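Local atomic coordinates of phosphoribosylformylglycinamidine cyclo-ligase (Thermus thermophilus HB8, PDB entry 5AVM), a protein that probably catalyses the ATP-dependent ring closure of formylglycinamidine ribonucleotide to 5-aminoimidazole ribonucleotide in de novo purine biosynthesis. Residues Gly113-Leu118 and Gly148-Ala153; Asp103-Ser108 and Ala117-Leu122; Leu79-Val84 and Ala123-Ala128; Ala107-Glu112 and Thr138-Gly143. All coordinates share one frame; numbering follows the deposited sequence.

Contact 1: Gly113-Leu118 and Gly148-Ala153; sequences GVLAAL and GAWDIA
The indole of Trp150 takes Leu118 CD1 over one face and Leu115 CD1 at its edge. Leu118 CD1 sits 4.0 Å from the centroid of the Trp150 six-membered ring, 26° off the normal, a CH-pi contact shifted toward the rim. Leu115 CD1 lies near the ring plane, 3.6 Å from Trp150 CH2, and the two side chains cross at about a right angle. Gly148 O also lies in the ring plane, at another part of the edge. Val114 CG2 comes in obliquely. Its 3.2 Å to Trp150 CZ2 is tight, and the Val114 chi1 of -31° lies off a staggered value. Helix 112-129 here covers one face of the sheet of the N-terminal domain and runs nearly parallel to strand 150-161, with a short-segment crossing angle of -16°. Trp150 and Ile152 point to the helix. Asp151, between them, hydrogen-bonds to Tyr104 and Tyr145 of the second subunit. An alanine in place of Trp150 would probably open a gap between helix and strand and leave Leu118 CD1 without its aromatic face. Further along, Leu118 CD2 meets Ile152 CD1 tip to tip at 3.6 Å.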
loop_
_atom_site.group_PDB
_atom_site.type_symbol
_atom_site.label_atom_id
_atom_site.label_comp_id
_atom_site.label_asym_id
_atom_site.label_seq_id
_atom_site.Cartn_x
_atom_site.Cartn_y
_atom_site.Cartn_z
ATOM N N GLY B 113 -20.100 8.782 4.963
ATOM C CA GLY B 113 -20.946 7.675 4.577
ATOM C C GLY B 113 -20.149 6.535 3.973
ATOM O O GLY B 113 -19.955 5.509 4.620
ATOM N N VAL B 114 -19.670 6.721 2.743
ATOM C CA VAL B 114 -18.916 5.679 2.044
ATOM C C VAL B 114 -17.622 5.237 2.729
ATOM O O VAL B 114 -17.115 4.155 2.449
ATOM C CB VAL B 114 -18.588 6.092 0.583
ATOM C CG1 VAL B 114 -19.687 6.990 0.031
ATOM C CG2 VAL B 114 -17.239 6.761 0.510
ATOM N N LEU B 115 -17.078 6.060 3.617
ATOM C CA LEU B 115 -15.856 5.682 4.318
ATOM C C LEU B 115 -16.188 4.584 5.320
ATOM O O LEU B 115 -15.472 3.593 5.432
ATOM C CB LEU B 115 -15.265 6.881 5.056
ATOM C CG LEU B 115 -14.055 6.568 5.936
ATOM C CD1 LEU B 115 -12.893 6.072 5.074
ATOM C CD2 LEU B 115 -13.661 7.813 6.705
ATOM N N ALA B 116 -17.289 4.773 6.037
ATOM C CA ALA B 116 -17.732 3.814 7.030
ATOM C C ALA B 116 -18.151 2.503 6.381
ATOM O O ALA B 116 -17.863 1.431 6.906
ATOM C CB ALA B 116 -18.890 4.395 7.827
ATOM N N ALA B 117 -18.837 2.599 5.244
ATOM C CA ALA B 117 -19.307 1.423 4.512
ATOM C C ALA B 117 -18.146 0.605 3.965
ATOM O O ALA B 117 -18.265 -0.608 3.796
ATOM C CB ALA B 117 -20.217 1.840 3.382
ATOM N N LEU B 118 -17.032 1.277 3.678
ATOM C CA LEU B 118 -15.835 0.608 3.181
ATOM C C LEU B 118 -15.151 -0.077 4.358
ATOM O O LEU B 118 -14.891 -1.278 4.318
ATOM C CB LEU B 118 -14.880 1.612 2.536
ATOM C CG LEU B 118 -15.275 2.134 1.154
ATOM C CD1 LEU B 118 -14.250 3.159 0.676
ATOM C CD2 LEU B 118 -15.377 0.960 0.180
ATOM N N GLY B 148 -15.247 13.102 -6.232
ATOM C CA GLY B 148 -15.970 11.909 -5.815
ATOM C C GLY B 148 -15.247 10.582 -5.965
ATOM O O GLY B 148 -15.788 9.541 -5.590
ATOM N N ALA B 149 -14.029 10.612 -6.499
ATOM C CA ALA B 149 -13.246 9.398 -6.705
ATOM C C ALA B 149 -12.542 8.889 -5.443
ATOM O O ALA B 149 -12.241 9.656 -4.522
ATOM C CB ALA B 149 -12.223 9.617 -7.819
ATOM N N TRP B 150 -12.287 7.579 -5.434
ATOM C CA TRP B 150 -11.625 6.878 -4.335
ATOM C C TRP B 150 -10.648 5.850 -4.892
ATOM O O TRP B 150 -10.802 5.382 -6.015
ATOM C CB TRP B 150 -12.636 6.108 -3.485
ATOM C CG TRP B 150 -13.388 6.890 -2.460
ATOM C CD1 TRP B 150 -14.421 7.758 -2.671
ATOM C CD2 TRP B 150 -13.189 6.837 -1.043
ATOM N NE1 TRP B 150 -14.880 8.245 -1.470
ATOM C CE2 TRP B 150 -14.138 7.697 -0.455
ATOM C CE3 TRP B 150 -12.294 6.142 -0.210
ATOM C CZ2 TRP B 150 -14.218 7.884 0.926
ATOM C CZ3 TRP B 150 -12.376 6.328 1.164
ATOM C CH2 TRP B 150 -13.331 7.190 1.716
ATOM N N ASP B 151 -9.652 5.493 -4.093
ATOM C CA ASP B 151 -8.678 4.485 -4.482
ATOM C C ASP B 151 -8.556 3.587 -3.260
ATOM O O ASP B 151 -8.160 4.028 -2.181
ATOM C CB ASP B 151 -7.322 5.108 -4.808
ATOM C CG ASP B 151 -6.363 4.116 -5.442
ATOM O OD1 ASP B 151 -6.462 2.915 -5.140
ATOM O OD2 ASP B 151 -5.498 4.534 -6.234
ATOM N N ILE B 152 -8.916 2.325 -3.434
ATOM C CA ILE B 152 -8.876 1.366 -2.352
ATOM C C ILE B 152 -7.731 0.394 -2.602
ATOM O O ILE B 152 -7.779 -0.419 -3.528
ATOM C CB ILE B 152 -10.223 0.621 -2.281
ATOM C CG1 ILE B 152 -11.352 1.654 -2.177
ATOM C CG2 ILE B 152 -10.238 -0.351 -1.108
ATOM C CD1 ILE B 152 -12.738 1.081 -2.312
ATOM N N ALA B 153 -6.691 0.508 -1.778
ATOM C CA ALA B 153 -5.511 -0.341 -1.883
ATOM C C ALA B 153 -5.252 -0.991 -0.539
ATOM O O ALA B 153 -5.842 -0.604 0.464
ATOM C CB ALA B 153 -4.315 0.479 -2.300
#

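Contact 2: Asp103-Ser108 and Ala117-Leu122; sequences DYLAAS and ALLASL
Asp103 and Leu122 make the tight part of this contact, tip to tip. Asp103 OD2 lies 3.4 Å from Leu122 CD1. The Asp103 CG sits between the backbone N and the carbonyl carbon (chi1 50°), and the carboxylate turns one oxygen onto the leucine methyl. The rest is looser. Leu105 spreads its two methyls over the helix. Its CD1 is 4.3 Å from Leu122 CD1, while Leu105 CD2 lies 4.2 Å from Leu118 CB. The solvent side belongs to Leu119, an exposed residue. Its CD2 reaches back to within 4.2 Å of Leu105 CD2, the two side chains crossing at a slant. An alanine at Leu122 would probably take away the branch that meets Asp103 OD2 and Leu105 CD1 and open a gap at this end of the contact. Strand and helix run nearly antiparallel, at 159°, with their short axes 11.3 Å apart. They are the first two elements of a beta-alpha-beta unit, strand 97-107, helix 112-129 and strand 137-140. On the sheet, Leu105 also packs against Trp150 of strand 150-161. On the helix side, Leu122 also packs against Leu83 and Val84 of helix 79-92.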
loop_
_atom_site.group_PDB
_atom_site.type_symbol
_atom_site.label_atom_id
_atom_site.label_comp_id
_atom_site.label_asym_id
_atom_site.label_seq_id
_atom_site.Cartn_x
_atom_site.Cartn_y
_atom_site.Cartn_z
ATOM N N ASP B 103 -4.858 -1.596 5.182
ATOM C CA ASP B 103 -5.165 -0.830 3.975
ATOM C C ASP B 103 -4.908 0.675 3.952
ATOM O O ASP B 103 -4.771 1.314 4.993
ATOM C CB ASP B 103 -6.629 -1.066 3.621
ATOM C CG ASP B 103 -7.550 -0.863 4.812
ATOM O OD1 ASP B 103 -7.481 0.215 5.446
ATOM O OD2 ASP B 103 -8.345 -1.779 5.123
ATOM N N TYR B 104 -4.879 1.228 2.738
ATOM C CA TYR B 104 -4.661 2.654 2.514
ATOM C C TYR B 104 -5.744 3.239 1.612
ATOM O O TYR B 104 -5.643 3.142 0.388
ATOM C CB TYR B 104 -3.320 2.889 1.835
ATOM C CG TYR B 104 -2.862 4.325 1.897
ATOM C CD1 TYR B 104 -2.386 4.865 3.092
ATOM C CD2 TYR B 104 -2.895 5.144 0.768
ATOM C CE1 TYR B 104 -1.948 6.181 3.170
ATOM C CE2 TYR B 104 -2.459 6.473 0.829
ATOM C CZ TYR B 104 -1.985 6.983 2.039
ATOM O OH TYR B 104 -1.540 8.288 2.130
ATOM N N LEU B 105 -6.764 3.858 2.202
ATOM C CA LEU B 105 -7.858 4.447 1.422
ATOM C C LEU B 105 -7.619 5.929 1.112
ATOM O O LEU B 105 -7.320 6.707 2.010
ATOM C CB LEU B 105 -9.189 4.276 2.173
ATOM C CG LEU B 105 -9.869 2.897 2.130
ATOM C CD1 LEU B 105 -8.848 1.782 2.265
ATOM C CD2 LEU B 105 -10.912 2.810 3.244
ATOM N N ALA B 106 -7.752 6.314 -0.154
ATOM C CA ALA B 106 -7.539 7.706 -0.558
ATOM C C ALA B 106 -8.661 8.193 -1.479
ATOM O O ALA B 106 -9.052 7.503 -2.420
ATOM C CB ALA B 106 -6.189 7.849 -1.252
ATOM N N ALA B 107 -9.165 9.393 -1.216
ATOM C CA ALA B 107 -10.257 9.933 -2.015
ATOM C C ALA B 107 -10.195 11.440 -2.147
ATOM O O ALA B 107 -9.449 12.107 -1.427
ATOM C CB ALA B 107 -11.576 9.552 -1.385
ATOM N N SER B 108 -10.990 11.965 -3.077
ATOM C CA SER B 108 -11.082 13.402 -3.295
ATOM C C SER B 108 -11.622 13.942 -1.974
ATOM O O SER B 108 -11.147 14.947 -1.445
ATOM C CB SER B 108 -12.064 13.700 -4.428
ATOM O OG SER B 108 -12.258 15.091 -4.583
ATOM N N ALA B 117 -18.837 2.599 5.244
ATOM C CA ALA B 117 -19.307 1.423 4.512
ATOM C C ALA B 117 -18.146 0.605 3.965
ATOM O O ALA B 117 -18.265 -0.608 3.796
ATOM C CB ALA B 117 -20.217 1.840 3.382
ATOM N N LEU B 118 -17.032 1.277 3.678
ATOM C CA LEU B 118 -15.835 0.608 3.181
ATOM C C LEU B 118 -15.151 -0.077 4.358
ATOM O O LEU B 118 -14.891 -1.278 4.318
ATOM C CB LEU B 118 -14.880 1.612 2.536
ATOM C CG LEU B 118 -15.275 2.134 1.154
ATOM C CD1 LEU B 118 -14.250 3.159 0.676
ATOM C CD2 LEU B 118 -15.377 0.960 0.180
ATOM N N LEU B 119 -14.858 0.684 5.408
ATOM C CA LEU B 119 -14.228 0.113 6.590
ATOM C C LEU B 119 -15.061 -1.068 7.057
ATOM O O LEU B 119 -14.533 -2.093 7.487
ATOM C CB LEU B 119 -14.154 1.151 7.701
ATOM C CG LEU B 119 -13.216 2.308 7.394
ATOM C CD1 LEU B 119 -13.235 3.321 8.526
ATOM C CD2 LEU B 119 -11.819 1.754 7.187
ATOM N N ALA B 120 -16.377 -0.913 6.967
ATOM C CA ALA B 120 -17.295 -1.961 7.378
ATOM C C ALA B 120 -17.069 -3.209 6.542
ATOM O O ALA B 120 -17.012 -4.321 7.075
ATOM C CB ALA B 120 -18.724 -1.483 7.218
ATOM N N SER B 121 -16.931 -3.011 5.230
ATOM C CA SER B 121 -16.729 -4.098 4.271
ATOM C C SER B 121 -15.410 -4.852 4.455
ATOM O O SER B 121 -15.385 -6.084 4.460
ATOM C CB SER B 121 -16.807 -3.547 2.844
ATOM O OG SER B 121 -16.851 -4.596 1.893
ATOM N N LEU B 122 -14.317 -4.110 4.602
ATOM C CA LEU B 122 -13.006 -4.721 4.775
ATOM C C LEU B 122 -12.930 -5.553 6.042
ATOM O O LEU B 122 -12.297 -6.610 6.059
ATOM C CB LEU B 122 -11.927 -3.639 4.772
ATOM C CG LEU B 122 -11.709 -3.052 3.374
ATOM C CD1 LEU B 122 -11.260 -1.602 3.463
ATOM C CD2 LEU B 122 -10.694 -3.906 2.631
#

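Contact 3: Leu79-Val84 and Ala123-Ala128; sequences LGFDLV and AEACRA
Phe81 lays the face of its ring over Ala125. The methyl CB of Ala125 is 3.7 Å from the Phe81 ring centroid and only 10° off the normal, a well-centred CH-pi contact. Ala125 CA stands over the same ring nearer the rim, 3.6 Å from Phe81 CE2. Phe81 CG is anti to the carbonyl carbon (chi1 -69°), and the ring beyond it extends toward the second helix. Glu124 crosses the ring at a slant. It touches with its CB, 3.9 Å from Phe81 CZ, and its carboxylate plane is almost perpendicular to the ring. Ala128 CB adds a looser contact at Phe81 CE2.

One turn on from Gly80 and Phe81, Val84 points toward the other helix. Its CB is 3.7 Å from Ala125 CB, and Val84 CG2 lies 3.8 Å from Cys126 SG. The Ala125 methyl is thus shared by Phe81, Val84 and the backbone of Gly80, whose O is 3.3 Å from Ala125 CB. With an alanine facing a glycine, helices 79-92 and 112-129 come close, their short axes 8.0 Å apart at a crossing angle of -49°. Ser121 and Leu122 carry the same interface one turn back. Pro220, from a loop, also touches Phe81. The two segments meet mainly through apolar groups, with neither hydrogen bond nor salt bridge between them, so their contact probably rests on close van der Waals packing and the CH-pi contact.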
loop_
_atom_site.group_PDB
_atom_site.type_symbol
_atom_site.label_atom_id
_atom_site.label_comp_id
_atom_site.label_asym_id
_atom_site.label_seq_id
_atom_site.Cartn_x
_atom_site.Cartn_y
_atom_site.Cartn_z
ATOM N N LEU B 79 -16.809 -3.979 -2.027
ATOM C CA LEU B 79 -15.435 -3.554 -2.281
ATOM C C LEU B 79 -14.436 -4.105 -1.259
ATOM O O LEU B 79 -13.265 -4.326 -1.583
ATOM C CB LEU B 79 -15.368 -2.020 -2.358
ATOM C CG LEU B 79 -16.178 -1.426 -3.522
ATOM C CD1 LEU B 79 -15.955 0.072 -3.612
ATOM C CD2 LEU B 79 -15.764 -2.085 -4.824
ATOM N N GLY B 80 -14.902 -4.345 -0.036
ATOM C CA GLY B 80 -14.024 -4.885 0.985
ATOM C C GLY B 80 -13.582 -6.292 0.631
ATOM O O GLY B 80 -12.451 -6.689 0.896
ATOM N N PHE B 81 -14.474 -7.065 0.032
ATOM C CA PHE B 81 -14.118 -8.423 -0.351
ATOM C C PHE B 81 -13.294 -8.421 -1.636
ATOM O O PHE B 81 -12.404 -9.256 -1.814
ATOM C CB PHE B 81 -15.378 -9.287 -0.516
ATOM C CG PHE B 81 -16.095 -9.563 0.780
ATOM C CD1 PHE B 81 -16.786 -8.546 1.442
ATOM C CD2 PHE B 81 -16.059 -10.835 1.353
ATOM C CE1 PHE B 81 -17.428 -8.786 2.654
ATOM C CE2 PHE B 81 -16.697 -11.090 2.567
ATOM C CZ PHE B 81 -17.384 -10.062 3.219
ATOM N N ASP B 82 -13.585 -7.482 -2.529
ATOM C CA ASP B 82 -12.847 -7.390 -3.779
ATOM C C ASP B 82 -11.361 -7.233 -3.512
ATOM O O ASP B 82 -10.543 -7.900 -4.136
ATOM C CB ASP B 82 -13.346 -6.213 -4.627
ATOM C CG ASP B 82 -14.660 -6.522 -5.351
ATOM O OD1 ASP B 82 -14.724 -7.539 -6.083
ATOM O OD2 ASP B 82 -15.631 -5.744 -5.194
ATOM N N LEU B 83 -11.010 -6.355 -2.577
ATOM C CA LEU B 83 -9.606 -6.116 -2.241
ATOM C C LEU B 83 -8.951 -7.272 -1.482
ATOM O O LEU B 83 -7.895 -7.774 -1.871
ATOM C CB LEU B 83 -9.479 -4.835 -1.411
ATOM C CG LEU B 83 -8.061 -4.475 -0.972
ATOM C CD1 LEU B 83 -7.125 -4.473 -2.175
ATOM C CD2 LEU B 83 -8.087 -3.122 -0.296
ATOM N N VAL B 84 -9.584 -7.681 -0.389
ATOM C CA VAL B 84 -9.073 -8.761 0.442
ATOM C C VAL B 84 -8.942 -10.065 -0.339
ATOM O O VAL B 84 -7.894 -10.720 -0.292
ATOM C CB VAL B 84 -9.983 -8.959 1.677
ATOM C CG1 VAL B 84 -9.605 -10.222 2.428
ATOM C CG2 VAL B 84 -9.854 -7.748 2.588
ATOM N N ALA B 123 -13.585 -5.086 7.100
ATOM C CA ALA B 123 -13.590 -5.811 8.364
ATOM C C ALA B 123 -14.347 -7.136 8.211
ATOM O O ALA B 123 -13.984 -8.148 8.821
ATOM C CB ALA B 123 -14.227 -4.963 9.443
ATOM N N GLU B 124 -15.397 -7.127 7.390
ATOM C CA GLU B 124 -16.200 -8.326 7.147
ATOM C C GLU B 124 -15.453 -9.331 6.274
ATOM O O GLU B 124 -15.576 -10.529 6.473
ATOM C CB GLU B 124 -17.525 -7.967 6.459
ATOM C CG GLU B 124 -18.447 -7.017 7.237
ATOM C CD GLU B 124 -19.811 -6.817 6.556
ATOM O OE1 GLU B 124 -20.524 -7.827 6.360
ATOM O OE2 GLU B 124 -20.175 -5.661 6.220
ATOM N N ALA B 125 -14.686 -8.833 5.305
ATOM C CA ALA B 125 -13.924 -9.680 4.386
ATOM C C ALA B 125 -12.773 -10.384 5.082
ATOM O O ALA B 125 -12.486 -11.555 4.814
ATOM C CB ALA B 125 -13.392 -8.851 3.234
ATOM N N CYS B 126 -12.101 -9.665 5.973
ATOM C CA CYS B 126 -10.985 -10.240 6.708
ATOM C C CYS B 126 -11.455 -11.268 7.713
ATOM O O CYS B 126 -10.973 -12.395 7.711
ATOM C CB CYS B 126 -10.200 -9.158 7.441
ATOM S SG CYS B 126 -9.247 -8.112 6.359
ATOM N N ARG B 127 -12.393 -10.888 8.575
ATOM C CA ARG B 127 -12.867 -11.834 9.570
ATOM C C ARG B 127 -13.563 -13.027 8.923
ATOM O O ARG B 127 -13.715 -14.076 9.550
ATOM C CB ARG B 127 -13.774 -11.152 10.611
ATOM C CG ARG B 127 -15.110 -10.662 10.128
ATOM C CD ARG B 127 -15.926 -10.073 11.291
ATOM N NE ARG B 127 -16.266 -11.061 12.319
ATOM C CZ ARG B 127 -15.598 -11.237 13.460
ATOM N NH1 ARG B 127 -14.535 -10.490 13.744
ATOM N NH2 ARG B 127 -15.998 -12.163 14.324
ATOM N N ALA B 128 -13.958 -12.872 7.659
ATOM C CA ALA B 128 -14.612 -13.951 6.922
ATOM C C ALA B 128 -13.582 -15.034 6.622
ATOM O O ALA B 128 -13.928 -16.208 6.441
ATOM C CB ALA B 128 -15.204 -13.422 5.618
#

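Contact 4: Ala107-Glu112 and Thr138-Gly143; sequences ASHLDE and TAEMPG
Leu110 N donates to Glu140 OE1, 2.9 Å away with an N-H...O angle of 154°. The donor meets this oxygen on its anti side, 21° out of the carboxylate plane. Glu140 CG is anti to its own backbone N, and the extended chain beyond it carries the carboxylate across to the loop. Two backbone bonds join the strands. Ala107 N gives to Ala139 O at 3.1 Å, and Met141 N gives to Ala107 O at 3.2 Å. Ala107 thus bonds to the residues before and after Glu140, the pattern of a parallel bridge. The bridge pairs the end of strand 97-107 with strand 137-140, outermost in this sheet within the chain. The two are the strands of a beta-alpha-beta crossover through helix 112-129. Between bridge and helix the chain turns at Leu110, the centre of an inverse gamma turn.

Outward from these bonds, Glu140 OE1 also lies over one face of the His109 ring, toward its rim and 3.9 Å above the plane. The ring and carboxylate planes are only 23° apart. Leu110 reaches Thr138 tip to tip, its CD1 3.5 Å from Thr138 OG1, while Leu110 CD2 lies 3.7 Å from Ala139 O. Pro142 CB packs 3.6 Å from Ser108 O. A water donates to Pro142 O; its link to Ser108 OG is too short to be sure of. Met141 packs on Asp151 of the second subunit.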
loop_
_atom_site.group_PDB
_atom_site.type_symbol
_atom_site.label_atom_id
_atom_site.label_comp_id
_atom_site.label_asym_id
_atom_site.label_seq_id
_atom_site.Cartn_x
_atom_site.Cartn_y
_atom_site.Cartn_z
ATOM N N ALA B 107 -9.165 9.393 -1.216
ATOM C CA ALA B 107 -10.257 9.933 -2.015
ATOM C C ALA B 107 -10.195 11.440 -2.147
ATOM O O ALA B 107 -9.449 12.107 -1.427
ATOM C CB ALA B 107 -11.576 9.552 -1.385
ATOM N N SER B 108 -10.990 11.965 -3.077
ATOM C CA SER B 108 -11.082 13.402 -3.295
ATOM C C SER B 108 -11.622 13.942 -1.974
ATOM O O SER B 108 -11.147 14.947 -1.445
ATOM C CB SER B 108 -12.064 13.700 -4.428
ATOM O OG SER B 108 -12.258 15.091 -4.583
ATOM N N HIS B 109 -12.623 13.250 -1.444
ATOM C CA HIS B 109 -13.206 13.623 -0.175
ATOM C C HIS B 109 -13.710 12.391 0.561
ATOM O O HIS B 109 -14.626 11.709 0.109
ATOM C CB HIS B 109 -14.341 14.623 -0.366
ATOM C CG HIS B 109 -14.911 15.120 0.925
ATOM N ND1 HIS B 109 -15.811 14.389 1.669
ATOM C CD2 HIS B 109 -14.648 16.236 1.644
ATOM C CE1 HIS B 109 -16.079 15.033 2.794
ATOM N NE2 HIS B 109 -15.386 16.157 2.803
ATOM N N LEU B 110 -13.092 12.118 1.701
ATOM C CA LEU B 110 -13.438 10.974 2.533
ATOM C C LEU B 110 -14.861 11.063 3.092
ATOM O O LEU B 110 -15.060 11.323 4.280
ATOM C CB LEU B 110 -12.425 10.862 3.681
ATOM C CG LEU B 110 -10.959 10.715 3.262
ATOM C CD1 LEU B 110 -10.062 10.869 4.471
ATOM C CD2 LEU B 110 -10.744 9.357 2.601
ATOM N N ASP B 111 -15.847 10.830 2.232
ATOM C CA ASP B 111 -17.247 10.884 2.634
ATOM C C ASP B 111 -17.481 10.005 3.854
ATOM O O ASP B 111 -17.205 8.810 3.806
ATOM C CB ASP B 111 -18.141 10.393 1.493
ATOM C CG ASP B 111 -19.342 11.286 1.270
ATOM O OD1 ASP B 111 -19.172 12.348 0.633
ATOM O OD2 ASP B 111 -20.446 10.934 1.740
ATOM N N GLU B 112 -17.996 10.585 4.939
ATOM C CA GLU B 112 -18.259 9.809 6.152
ATOM C C GLU B 112 -19.105 8.585 5.813
ATOM O O GLU B 112 -18.861 7.487 6.306
ATOM C CB GLU B 112 -18.977 10.660 7.213
ATOM C CG GLU B 112 -19.463 9.848 8.429
ATOM C CD GLU B 112 -19.801 10.699 9.656
ATOM O OE1 GLU B 112 -20.682 11.586 9.565
ATOM O OE2 GLU B 112 -19.180 10.467 10.720
ATOM N N THR B 138 -5.491 6.472 5.790
ATOM C CA THR B 138 -6.457 7.215 5.000
ATOM C C THR B 138 -5.775 8.479 4.468
ATOM O O THR B 138 -4.888 9.034 5.113
ATOM C CB THR B 138 -7.673 7.590 5.894
ATOM O OG1 THR B 138 -8.864 7.605 5.108
ATOM C CG2 THR B 138 -7.477 8.959 6.540
ATOM N N ALA B 139 -6.177 8.920 3.283
ATOM C CA ALA B 139 -5.611 10.115 2.681
ATOM C C ALA B 139 -6.685 10.871 1.914
ATOM O O ALA B 139 -7.472 10.280 1.162
ATOM C CB ALA B 139 -4.479 9.749 1.754
ATOM N N GLU B 140 -6.720 12.184 2.121
ATOM C CA GLU B 140 -7.678 13.049 1.452
ATOM C C GLU B 140 -6.890 14.070 0.635
ATOM O O GLU B 140 -6.248 14.963 1.186
ATOM C CB GLU B 140 -8.580 13.741 2.483
ATOM C CG GLU B 140 -9.585 14.708 1.879
ATOM C CD GLU B 140 -10.694 15.086 2.838
ATOM O OE1 GLU B 140 -11.588 14.247 3.071
ATOM O OE2 GLU B 140 -10.667 16.220 3.366
ATOM N N MET B 141 -6.924 13.912 -0.686
ATOM C CA MET B 141 -6.200 14.806 -1.581
ATOM C C MET B 141 -7.039 15.199 -2.793
ATOM O O MET B 141 -6.971 14.568 -3.853
ATOM C CB MET B 141 -4.894 14.149 -2.042
ATOM C CG MET B 141 -3.983 13.707 -0.896
ATOM S SD MET B 141 -2.502 12.853 -1.471
ATOM C CE MET B 141 -3.151 11.223 -1.820
ATOM N N PRO B 142 -7.857 16.248 -2.638
ATOM C CA PRO B 142 -8.708 16.724 -3.727
ATOM C C PRO B 142 -7.873 17.283 -4.867
ATOM O O PRO B 142 -8.387 17.569 -5.948
ATOM C CB PRO B 142 -9.573 17.780 -3.045
ATOM C CG PRO B 142 -8.695 18.276 -1.932
ATOM C CD PRO B 142 -8.122 16.999 -1.399
ATOM N N GLY B 143 -6.575 17.425 -4.623
ATOM C CA GLY B 143 -5.689 17.941 -5.648
ATOM C C GLY B 143 -5.115 16.825 -6.496
ATOM O O GLY B 143 -4.468 17.080 -7.517
HETATM O O HOH W 1 -11.255 16.688 -6.150
#

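In the fold
All four contacts lie in the N-terminal AIR synthase-related domain. Contacts 1, 2 and 3 follow helix 112-129 from its start toward its end. Contacts 1 and 2 share Ala117 and Leu118, with centres 4 Å apart, and meet neighbouring strands of one sheet. Contact 3 joins the far part of the helix to helix 79-92, its centre 11 Å from that of contact 2. Along the chain, contact 2 is nested inside the loop closed by contact 3. Contact 4 pairs strands 97-107 and 137-140 in the same sheet. It is 21 Å from contact 3, centre to centre. Contacts 1, 2 and 4 touch the second subunit, so this sheet also takes part in the dimer.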